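Local coordinates for endo-beta-1,2-glucanase (Talaromyces funiculosus, PDB 6IMV), which hydrolyses internal beta-1,2-glycosidic linkages of beta-1,2-glucans as a fungal endo-acting glycoside hydrolase, at residues A[254-257]-A[258-262]; A[465-468]-A[469-473]. All coordinates share one frame; numbering follows the deposited sequence.

Contact 1 (A[254-257]-A[258-262]); sequences FTWW and LQFFG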
loop_
_atom_site.group_PDB
_atom_site.type_symbol
_atom_site.label_atom_id
_atom_site.label_comp_id
_atom_site.label_asym_id
_atom_site.label_seq_id
_atom_site.Cartn_x
_atom_site.Cartn_y
_atom_site.Cartn_z
ATOM N N PHE A 254 0.753 -12.111 4.867
ATOM C CA PHE A 254 0.591 -13.445 4.336
ATOM C C PHE A 254 0.850 -14.493 5.422
ATOM O O PHE A 254 0.157 -15.517 5.457
ATOM C CB PHE A 254 1.484 -13.706 3.122
ATOM C CG PHE A 254 1.040 -14.948 2.401
ATOM C CD1 PHE A 254 -0.085 -14.922 1.601
ATOM C CD2 PHE A 254 1.661 -16.164 2.628
ATOM C CE1 PHE A 254 -0.543 -16.075 0.980
ATOM C CE2 PHE A 254 1.205 -17.312 1.999
ATOM C CZ PHE A 254 0.108 -17.264 1.183
ATOM N N THR A 255 1.832 -14.244 6.294
ATOM C CA THR A 255 2.086 -15.112 7.444
ATOM C C THR A 255 0.781 -15.374 8.210
ATOM O O THR A 255 0.469 -16.524 8.520
ATOM C CB THR A 255 3.129 -14.527 8.400
ATOM O OG1 THR A 255 4.312 -14.241 7.658
ATOM C CG2 THR A 255 3.474 -15.462 9.537
ATOM N N TRP A 256 0.038 -14.303 8.510
ATOM C CA TRP A 256 -1.218 -14.399 9.254
ATOM C C TRP A 256 -2.244 -15.241 8.491
ATOM O O TRP A 256 -3.043 -15.963 9.119
ATOM C CB TRP A 256 -1.796 -13.018 9.561
ATOM C CG TRP A 256 -1.046 -12.246 10.604
ATOM C CD1 TRP A 256 -0.410 -11.052 10.432
ATOM C CD2 TRP A 256 -0.893 -12.591 11.995
ATOM N NE1 TRP A 256 0.132 -10.634 11.618
ATOM C CE2 TRP A 256 -0.154 -11.550 12.595
ATOM C CE3 TRP A 256 -1.319 -13.661 12.793
ATOM C CZ2 TRP A 256 0.184 -11.560 13.946
ATOM C CZ3 TRP A 256 -0.986 -13.674 14.133
ATOM C CH2 TRP A 256 -0.248 -12.633 14.697
ATOM N N TRP A 257 -2.260 -15.100 7.161
ATOM C CA TRP A 257 -3.173 -15.859 6.327
ATOM C C TRP A 257 -2.938 -17.364 6.521
ATOM O O TRP A 257 -3.900 -18.121 6.748
ATOM C CB TRP A 257 -3.065 -15.453 4.855
ATOM C CG TRP A 257 -4.291 -15.839 4.091
ATOM C CD1 TRP A 257 -4.438 -16.871 3.213
ATOM C CD2 TRP A 257 -5.585 -15.224 4.208
ATOM N NE1 TRP A 257 -5.725 -16.918 2.746
ATOM C CE2 TRP A 257 -6.451 -15.917 3.338
ATOM C CE3 TRP A 257 -6.081 -14.141 4.942
ATOM C CZ2 TRP A 257 -7.792 -15.556 3.189
ATOM C CZ3 TRP A 257 -7.405 -13.786 4.798
ATOM C CH2 TRP A 257 -8.247 -14.490 3.933
ATOM N N LEU A 258 -1.667 -17.783 6.454
ATOM C CA LEU A 258 -1.285 -19.172 6.667
ATOM C C LEU A 258 -1.665 -19.615 8.081
ATOM O O LEU A 258 -2.237 -20.688 8.253
ATOM C CB LEU A 258 0.220 -19.349 6.434
ATOM C CG LEU A 258 0.657 -19.472 4.975
ATOM C CD1 LEU A 258 2.171 -19.429 4.866
ATOM C CD2 LEU A 258 0.110 -20.754 4.357
ATOM N N GLN A 259 -1.336 -18.792 9.085
ATOM C CA GLN A 259 -1.566 -19.181 10.474
ATOM C C GLN A 259 -3.060 -19.427 10.720
ATOM O O GLN A 259 -3.427 -20.455 11.268
ATOM C CB GLN A 259 -1.064 -18.130 11.459
ATOM C CG GLN A 259 -1.595 -18.360 12.869
ATOM C CD GLN A 259 -0.833 -17.595 13.920
ATOM O OE1 GLN A 259 0.193 -16.988 13.648
ATOM N NE2 GLN A 259 -1.329 -17.645 15.146
ATOM N N PHE A 260 -3.906 -18.464 10.364
ATOM C CA PHE A 260 -5.308 -18.543 10.707
ATOM C C PHE A 260 -6.064 -19.535 9.815
ATOM O O PHE A 260 -6.982 -20.168 10.301
ATOM C CB PHE A 260 -5.967 -17.167 10.652
ATOM C CG PHE A 260 -5.477 -16.221 11.716
ATOM C CD1 PHE A 260 -5.434 -16.609 13.045
ATOM C CD2 PHE A 260 -5.074 -14.935 11.387
ATOM C CE1 PHE A 260 -4.996 -15.728 14.023
ATOM C CE2 PHE A 260 -4.626 -14.060 12.366
ATOM C CZ PHE A 260 -4.590 -14.455 13.685
ATOM N N PHE A 261 -5.696 -19.645 8.531
ATOM C CA PHE A 261 -6.569 -20.291 7.539
ATOM C C PHE A 261 -5.896 -21.418 6.745
ATOM O O PHE A 261 -6.579 -22.096 5.981
ATOM C CB PHE A 261 -7.086 -19.238 6.559
ATOM C CG PHE A 261 -7.851 -18.129 7.229
ATOM C CD1 PHE A 261 -8.964 -18.417 8.005
ATOM C CD2 PHE A 261 -7.470 -16.802 7.067
ATOM C CE1 PHE A 261 -9.671 -17.399 8.624
ATOM C CE2 PHE A 261 -8.175 -15.786 7.687
ATOM C CZ PHE A 261 -9.272 -16.083 8.469
ATOM N N GLY A 262 -4.589 -21.624 6.911
ATOM C CA GLY A 262 -3.831 -22.488 6.030
ATOM C C GLY A 262 -3.901 -23.967 6.400
ATOM O O GLY A 262 -3.486 -24.793 5.600
#

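Contact 2 (A[465-468]-A[469-473]); sequences VERI and EAEYS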
loop_
_atom_site.group_PDB
_atom_site.type_symbol
_atom_site.label_atom_id
_atom_site.label_comp_id
_atom_site.label_asym_id
_atom_site.label_seq_id
_atom_site.Cartn_x
_atom_site.Cartn_y
_atom_site.Cartn_z
ATOM N N VAL A 465 -3.678 -10.695 18.847
ATOM C CA VAL A 465 -3.179 -9.778 19.888
ATOM C C VAL A 465 -2.111 -10.493 20.722
ATOM O O VAL A 465 -1.005 -9.972 20.908
ATOM C CB VAL A 465 -4.310 -9.211 20.765
ATOM C CG1 VAL A 465 -3.758 -8.396 21.920
ATOM C CG2 VAL A 465 -5.296 -8.379 19.948
ATOM N N GLU A 466 -2.440 -11.695 21.208
ATOM C CA GLU A 466 -1.527 -12.464 22.075
ATOM C C GLU A 466 -0.177 -12.677 21.389
ATOM O O GLU A 466 0.874 -12.423 21.963
ATOM C CB GLU A 466 -2.142 -13.825 22.418
ATOM C CG GLU A 466 -1.203 -14.740 23.181
ATOM C CD GLU A 466 -1.803 -16.086 23.527
ATOM O OE1 GLU A 466 -2.169 -16.828 22.599
ATOM O OE2 GLU A 466 -1.918 -16.370 24.719
ATOM N N ARG A 467 -0.228 -13.190 20.158
ATOM C CA ARG A 467 0.970 -13.518 19.415
ATOM C C ARG A 467 1.784 -12.249 19.135
ATOM O O ARG A 467 2.987 -12.222 19.344
ATOM C CB ARG A 467 0.592 -14.225 18.108
ATOM C CG ARG A 467 1.745 -14.421 17.132
ATOM C CD ARG A 467 2.935 -15.166 17.715
ATOM N NE ARG A 467 2.614 -16.540 18.063
ATOM C CZ ARG A 467 3.498 -17.439 18.465
ATOM N NH1 ARG A 467 3.129 -18.699 18.635
ATOM N NH2 ARG A 467 4.753 -17.085 18.676
ATOM N N ILE A 468 1.137 -11.210 18.605
ATOM C CA ILE A 468 1.903 -10.091 18.042
ATOM C C ILE A 468 2.400 -9.202 19.196
ATOM O O ILE A 468 3.501 -8.681 19.134
ATOM C CB ILE A 468 1.102 -9.346 16.951
ATOM C CG1 ILE A 468 2.024 -8.618 15.966
ATOM C CG2 ILE A 468 0.076 -8.399 17.555
ATOM C CD1 ILE A 468 3.113 -9.481 15.346
ATOM N N GLU A 469 1.633 -9.120 20.296
ATOM C CA GLU A 469 2.095 -8.399 21.485
ATOM C C GLU A 469 3.296 -9.132 22.092
ATOM O O GLU A 469 4.275 -8.488 22.462
ATOM C CB GLU A 469 0.984 -8.220 22.516
ATOM C CG GLU A 469 1.387 -7.316 23.665
ATOM C CD GLU A 469 0.224 -6.802 24.494
ATOM O OE1 GLU A 469 -0.644 -7.625 24.859
ATOM O OE2 GLU A 469 0.182 -5.574 24.768
ATOM N N ALA A 470 3.244 -10.471 22.124
ATOM C CA ALA A 470 4.354 -11.272 22.622
ATOM C C ALA A 470 5.621 -10.982 21.814
ATOM O O ALA A 470 6.682 -10.728 22.399
ATOM C CB ALA A 470 4.008 -12.747 22.608
ATOM N N GLU A 471 5.512 -11.025 20.474
ATOM C CA GLU A 471 6.684 -10.921 19.626
ATOM C C GLU A 471 7.307 -9.529 19.801
ATOM O O GLU A 471 8.525 -9.413 19.970
ATOM C CB GLU A 471 6.347 -11.232 18.163
ATOM C CG GLU A 471 5.972 -12.679 17.904
ATOM C CD GLU A 471 7.043 -13.719 18.216
ATOM O OE1 GLU A 471 8.254 -13.403 18.093
ATOM O OE2 GLU A 471 6.671 -14.839 18.600
ATOM N N TYR A 472 6.471 -8.484 19.769
ATOM C CA TYR A 472 6.957 -7.104 19.815
ATOM C C TYR A 472 7.466 -6.766 21.228
ATOM O O TYR A 472 8.517 -6.145 21.347
ATOM C CB TYR A 472 5.898 -6.123 19.299
ATOM C CG TYR A 472 5.976 -5.892 17.809
ATOM C CD1 TYR A 472 6.805 -4.917 17.286
ATOM C CD2 TYR A 472 5.248 -6.665 16.918
ATOM C CE1 TYR A 472 6.925 -4.723 15.922
ATOM C CE2 TYR A 472 5.340 -6.464 15.547
ATOM C CZ TYR A 472 6.182 -5.488 15.046
ATOM O OH TYR A 472 6.285 -5.281 13.700
ATOM N N SER A 473 6.767 -7.217 22.283
ATOM C CA SER A 473 7.160 -6.857 23.651
ATOM C C SER A 473 8.474 -7.552 24.038
ATOM O O SER A 473 9.184 -7.061 24.910
ATOM C CB SER A 473 6.058 -7.109 24.658
ATOM O OG SER A 473 5.764 -8.487 24.781
#

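Contact 1 (A[254-257]-A[258-262])
Trp257 and Phe261, one helical turn apart, form a T-shaped pair in which the edge of the phenylalanine, CD2 and CE2, is set against one face of the indole. CD2 of Phe261 stands 3.6 Å above the Trp257 ring plane, displaced toward the rim, and the planes meet at 60°. With chi1 at -159°, CG of Trp257 lies beside the carbonyl carbon, which helps turn the indole along the helix toward Phe261. Trp256 and Phe260 repeat the i to i+4 spacing differently: their side chains run alongside each other with near-parallel planes, but the rings are slid so far that they barely overlap, and the contact is made by CE3 of Trp256 and CE2 of Phe260 at 3.4 Å. CD1 of Leu258 lies 3.7 Å from CE2 of Phe254, and Leu258 also touches Ala206 and Ala207 of helix 186-210. All this belongs to helix 252-261, a short alpha-helix whose aromatic side chains touch helices 163-182, 186-210 and 461-475; Trp171 meets the Trp257 ring edge-to-face. The backbone is held by i+4 bonds, of which Phe260 N to Trp256 O is 2.9 Å and nearly straight, while Phe261 N to Trp257 O is more bent at 142°. At the polar edge the amide of Gln259 lies beside Trp256, with OE1 3.6 Å from CZ3, and that oxygen accepts a hydrogen bond from Trp273 NE1. Trp256 NE1 is hydrogen-bonded to Tyr314 OH.

Contact 2 (A[465-468]-A[469-473])
Glu471 OE2 is gripped by two arginines: NH2 of Arg467, one turn earlier, at 3.0 Å, and Arg277, through a second salt bridge. Arg467 meets it edge-on, the oxygen lying in the guanidinium plane and the carboxylate turned only 15° from it. A double bend in the arginine chain, at chi2 (56°) and again at chi3, brings it alongside Glu471, while its NH1 bridges to Glu270. With two arginines at one oxygen, the carboxylate of Glu471 is probably held in its ionised form. An alanine in place of Arg467 is likely to leave Glu471 with one salt bridge fewer and Glu270 without this mate. On another side of the helix, CD1 of Ile468 packs 3.8 Å from CE2 of Tyr472, whose hydroxyl is hydrogen-bonded to Gln296 and Lys308. Within 469-473, Glu469 O accepts from both Ser473 N and Ser473 OG, each at 2.8 Å and from opposite faces of the carbonyl plane. The whole stretch lies on helix 461-475: Arg467 and Glu471 face helix 266-276, Ile468 and Tyr472 press on helix 318-337, and Arg467 and Ile468 also touch helix 252-261.

Contacts 1 and 2 lie on two helices that pack directly against each other, with their centres 16 Å apart. The six-membered ring of Trp256 joins them: its CH2 is 3.6 Å from CG of Arg467, and its CZ2 is 3.8 Å from CB of Ile468. Trp273 of helix 266-276 is shared as well, meeting side chains of both contacts. Neither contact contributes a residue to the pocket of the bound beta-D-glucopyranose, and both stand back from bound sugar: the side chain of Phe254 is about 11 Å from a beta-D-glucopyranose, and those of Thr255 and Tyr472 are about 10 Å and 12 Å from an alpha-D-glucopyranose. Both helices lie in the helical part of the chain, without direct contact to these sugars.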